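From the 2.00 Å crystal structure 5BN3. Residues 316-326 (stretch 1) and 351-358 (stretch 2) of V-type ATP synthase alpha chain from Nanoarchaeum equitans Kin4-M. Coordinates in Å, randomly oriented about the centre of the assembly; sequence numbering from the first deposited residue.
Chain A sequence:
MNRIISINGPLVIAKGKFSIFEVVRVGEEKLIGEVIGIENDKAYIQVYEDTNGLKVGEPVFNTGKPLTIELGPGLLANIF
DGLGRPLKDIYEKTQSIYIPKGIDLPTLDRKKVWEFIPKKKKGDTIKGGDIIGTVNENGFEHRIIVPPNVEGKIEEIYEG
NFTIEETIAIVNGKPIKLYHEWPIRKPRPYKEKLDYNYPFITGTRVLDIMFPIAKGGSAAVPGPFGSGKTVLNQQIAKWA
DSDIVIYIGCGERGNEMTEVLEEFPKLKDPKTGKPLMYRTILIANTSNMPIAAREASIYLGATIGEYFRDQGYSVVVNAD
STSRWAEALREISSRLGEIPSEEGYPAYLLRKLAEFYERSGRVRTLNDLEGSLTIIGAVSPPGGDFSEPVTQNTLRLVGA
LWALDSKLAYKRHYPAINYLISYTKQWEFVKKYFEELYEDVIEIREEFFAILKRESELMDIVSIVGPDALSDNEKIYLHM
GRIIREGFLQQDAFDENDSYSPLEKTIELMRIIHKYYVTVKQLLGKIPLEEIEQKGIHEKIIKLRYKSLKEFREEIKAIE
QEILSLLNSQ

Stretch 1, residues 316-326: VVNADSTSRWA
Stretch 2 (351-358) RKLAEFYE

Stretch 1 runs as a β-strand from Val316 to Asp320 (phi/psi near -115/120), crosses a cis peptide bond into Ser321, and turns into a helix that continues beyond Ala326. Ser321 (chi1 t) caps that helix: its OG accepts from Ser323 N at 3.2 Å. Stretch 2 enters already helical at Arg351, with phi/psi near -65/-40 through Ala354 and Phe356 at -85/-62. The two helix axes approach to 11.6 Å, their N-to-C directions 139° apart. In register, the CA atoms of Val317 and Tyr357 lie 10.4 Å apart.

Trp325 covers the most surface. Its CA-to-CB bond points toward stretch 2, and chi1 168° (t) with chi2 29° carries the six-membered ring to the helix backbone. There Trp325 CH2 lies 3.2 Å from Lys352 O, at the ring edge, near its plane; this is a close contact rather than a hydrogen bond. Trp325 CH2 also packs 3.7 Å from Phe356 CB, and Trp325 CZ3 lies 3.8 Å from CD2 of Leu353 (m, t), whose side chain starts sideways but ends nearer.

Phe356 answers from the other helix, its CA-to-CB bond toward stretch 1, with chi1 178° (t) and chi2 53°. Its ring meets that of Trp325 obliquely, centroids 6.0 Å apart and planes at 84°. Its tip reaches the strand: Phe356 CZ is 4.0 Å from Ala319 CB and 4.3 Å from Val317 CG1, the latter at the ring edge. Strand alternation supplies this pair: the CA-to-CB bonds of Val317 (t) and Ala319 point toward the helix, that of Asn318 away.

No direct hydrogen bond crosses the interface. Thr322 (p) places CG2 3.7 Å from OH of Tyr357 (chi1 m, chi2 -74°), while a water bridges their hydroxyls, donating to Thr322 OG1 at 2.7 Å and lying 2.6 Å from Tyr357 OH. The side-chain packing is largely apolar, its polar link made through water.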

# COMPACT_ATOMS: atom_id res chain seq x y z
N VAL A 316 31.77 -24.94 4.11
CA VAL A 316 30.72 -24.10 3.55
C VAL A 316 29.35 -24.59 4.00
O VAL A 316 29.07 -25.79 3.98
CB VAL A 316 30.79 -24.00 2.00
CG1 VAL A 316 30.79 -25.38 1.38
CG2 VAL A 316 29.63 -23.17 1.46
N VAL A 317 28.51 -23.66 4.45
CA VAL A 317 27.13 -23.97 4.78
C VAL A 317 26.20 -23.33 3.77
O VAL A 317 26.26 -22.12 3.54
CB VAL A 317 26.75 -23.47 6.19
CG1 VAL A 317 25.25 -23.53 6.39
CG2 VAL A 317 27.44 -24.29 7.25
N ASN A 318 25.37 -24.15 3.13
CA ASN A 318 24.31 -23.64 2.25
C ASN A 318 22.97 -23.75 2.96
O ASN A 318 22.58 -24.83 3.40
CB ASN A 318 24.27 -24.43 0.94
CG ASN A 318 25.59 -24.42 0.19
OD1 ASN A 318 26.42 -25.32 0.36
ND2 ASN A 318 25.79 -23.41 -0.65
N ALA A 319 22.26 -22.63 3.09
CA ALA A 319 20.96 -22.62 3.75
C ALA A 319 19.84 -22.25 2.79
O ALA A 319 19.77 -21.12 2.30
CB ALA A 319 20.98 -21.67 4.94
N ASP A 320 18.95 -23.21 2.53
CA ASP A 320 17.88 -23.07 1.54
C ASP A 320 16.57 -23.55 2.17
O ASP A 320 16.35 -24.75 2.27
CB ASP A 320 18.23 -23.93 0.32
CG ASP A 320 17.19 -23.85 -0.78
OD1 ASP A 320 16.42 -22.87 -0.84
OD2 ASP A 320 17.14 -24.79 -1.62
N SER A 321 15.70 -22.63 2.59
CA SER A 321 15.88 -21.19 2.43
C SER A 321 15.68 -20.46 3.76
O SER A 321 14.87 -20.90 4.59
CB SER A 321 14.89 -20.66 1.39
OG SER A 321 14.57 -19.30 1.63
N THR A 322 16.39 -19.36 3.96
CA THR A 322 16.31 -18.61 5.22
C THR A 322 14.96 -17.93 5.45
O THR A 322 14.61 -17.62 6.59
CB THR A 322 17.43 -17.55 5.33
OG1 THR A 322 17.30 -16.59 4.27
CG2 THR A 322 18.79 -18.22 5.25
N SER A 323 14.21 -17.70 4.38
CA SER A 323 12.87 -17.14 4.50
C SER A 323 11.92 -18.05 5.28
O SER A 323 10.99 -17.57 5.93
CB SER A 323 12.29 -16.84 3.11
OG SER A 323 13.12 -15.94 2.41
N ARG A 324 12.15 -19.36 5.21
CA ARG A 324 11.29 -20.32 5.90
C ARG A 324 11.53 -20.27 7.41
O ARG A 324 10.62 -20.47 8.20
CB ARG A 324 11.54 -21.74 5.37
CG ARG A 324 11.47 -21.85 3.85
CD ARG A 324 10.19 -21.26 3.30
NE ARG A 324 10.21 -21.22 1.84
CZ ARG A 324 9.60 -20.29 1.11
NH1 ARG A 324 8.93 -19.31 1.70
NH2 ARG A 324 9.68 -20.34 -0.21
N TRP A 325 12.78 -20.00 7.78
CA TRP A 325 13.16 -19.79 9.17
C TRP A 325 12.50 -18.51 9.67
O TRP A 325 11.98 -18.46 10.79
CB TRP A 325 14.69 -19.70 9.28
CG TRP A 325 15.23 -19.21 10.61
CD1 TRP A 325 14.64 -19.35 11.84
CD2 TRP A 325 16.45 -18.49 10.83
NE1 TRP A 325 15.43 -18.77 12.81
CE2 TRP A 325 16.55 -18.24 12.21
CE3 TRP A 325 17.48 -18.05 9.99
CZ2 TRP A 325 17.63 -17.55 12.77
CZ3 TRP A 325 18.55 -17.37 10.55
CH2 TRP A 325 18.61 -17.13 11.93
N ALA A 326 12.50 -17.48 8.83
CA ALA A 326 11.83 -16.23 9.17
C ALA A 326 10.33 -16.43 9.39
O ALA A 326 9.74 -15.82 10.28
CB ALA A 326 12.07 -15.19 8.09
N ARG A 351 18.29 -9.11 14.39
CA ARG A 351 19.15 -9.66 15.43
C ARG A 351 19.25 -11.18 15.32
O ARG A 351 20.32 -11.76 15.49
CB ARG A 351 18.62 -9.26 16.81
CG ARG A 351 19.54 -9.60 17.98
CD ARG A 351 18.88 -9.27 19.31
NE ARG A 351 17.78 -10.18 19.61
CZ ARG A 351 16.75 -9.88 20.40
NH1 ARG A 351 16.67 -8.68 20.95
NH2 ARG A 351 15.80 -10.77 20.62
N LYS A 352 18.12 -11.82 15.02
CA LYS A 352 18.07 -13.27 14.87
C LYS A 352 18.87 -13.73 13.66
O LYS A 352 19.63 -14.70 13.75
CB LYS A 352 16.62 -13.75 14.75
CG LYS A 352 15.83 -13.71 16.06
CD LYS A 352 16.35 -14.74 17.05
CE LYS A 352 15.51 -14.76 18.33
NZ LYS A 352 15.89 -15.89 19.23
N LEU A 353 18.70 -13.05 12.54
CA LEU A 353 19.47 -13.34 11.33
C LEU A 353 20.96 -13.19 11.59
O LEU A 353 21.77 -13.97 11.10
CB LEU A 353 19.04 -12.41 10.19
CG LEU A 353 17.67 -12.68 9.56
CD1 LEU A 353 17.31 -11.59 8.56
CD2 LEU A 353 17.64 -14.04 8.88
N ALA A 354 21.31 -12.18 12.39
CA ALA A 354 22.71 -11.93 12.73
C ALA A 354 23.31 -13.08 13.53
O ALA A 354 24.49 -13.39 13.37
CB ALA A 354 22.83 -10.63 13.50
N GLU A 355 22.51 -13.71 14.38
CA GLU A 355 22.99 -14.86 15.16
C GLU A 355 23.45 -16.00 14.26
O GLU A 355 24.27 -16.83 14.66
CB GLU A 355 21.90 -15.35 16.12
CG GLU A 355 21.62 -14.41 17.29
CD GLU A 355 20.51 -14.91 18.20
OE1 GLU A 355 20.06 -16.07 18.03
OE2 GLU A 355 20.07 -14.15 19.08
N PHE A 356 22.92 -16.04 13.04
CA PHE A 356 23.34 -17.03 12.05
C PHE A 356 24.58 -16.56 11.29
O PHE A 356 25.64 -17.20 11.36
CB PHE A 356 22.19 -17.31 11.08
CG PHE A 356 22.52 -18.28 9.99
CD1 PHE A 356 23.06 -19.53 10.28
CD2 PHE A 356 22.28 -17.96 8.66
CE1 PHE A 356 23.36 -20.43 9.28
CE2 PHE A 356 22.58 -18.86 7.65
CZ PHE A 356 23.12 -20.09 7.96
N TYR A 357 24.46 -15.45 10.58
CA TYR A 357 25.53 -14.98 9.69
C TYR A 357 26.82 -14.56 10.39
O TYR A 357 27.90 -14.65 9.81
CB TYR A 357 25.02 -13.85 8.78
CG TYR A 357 24.04 -14.32 7.74
CD1 TYR A 357 24.47 -15.04 6.63
CD2 TYR A 357 22.69 -14.04 7.85
CE1 TYR A 357 23.58 -15.47 5.67
CE2 TYR A 357 21.79 -14.47 6.89
CZ TYR A 357 22.24 -15.18 5.81
OH TYR A 357 21.35 -15.61 4.85
N GLU A 358 26.72 -14.10 11.64
CA GLU A 358 27.91 -13.68 12.38
C GLU A 358 28.78 -14.86 12.79
O GLU A 358 29.88 -14.67 13.31
CB GLU A 358 27.52 -12.85 13.60
O HOH W 1 18.95 -14.64 5.23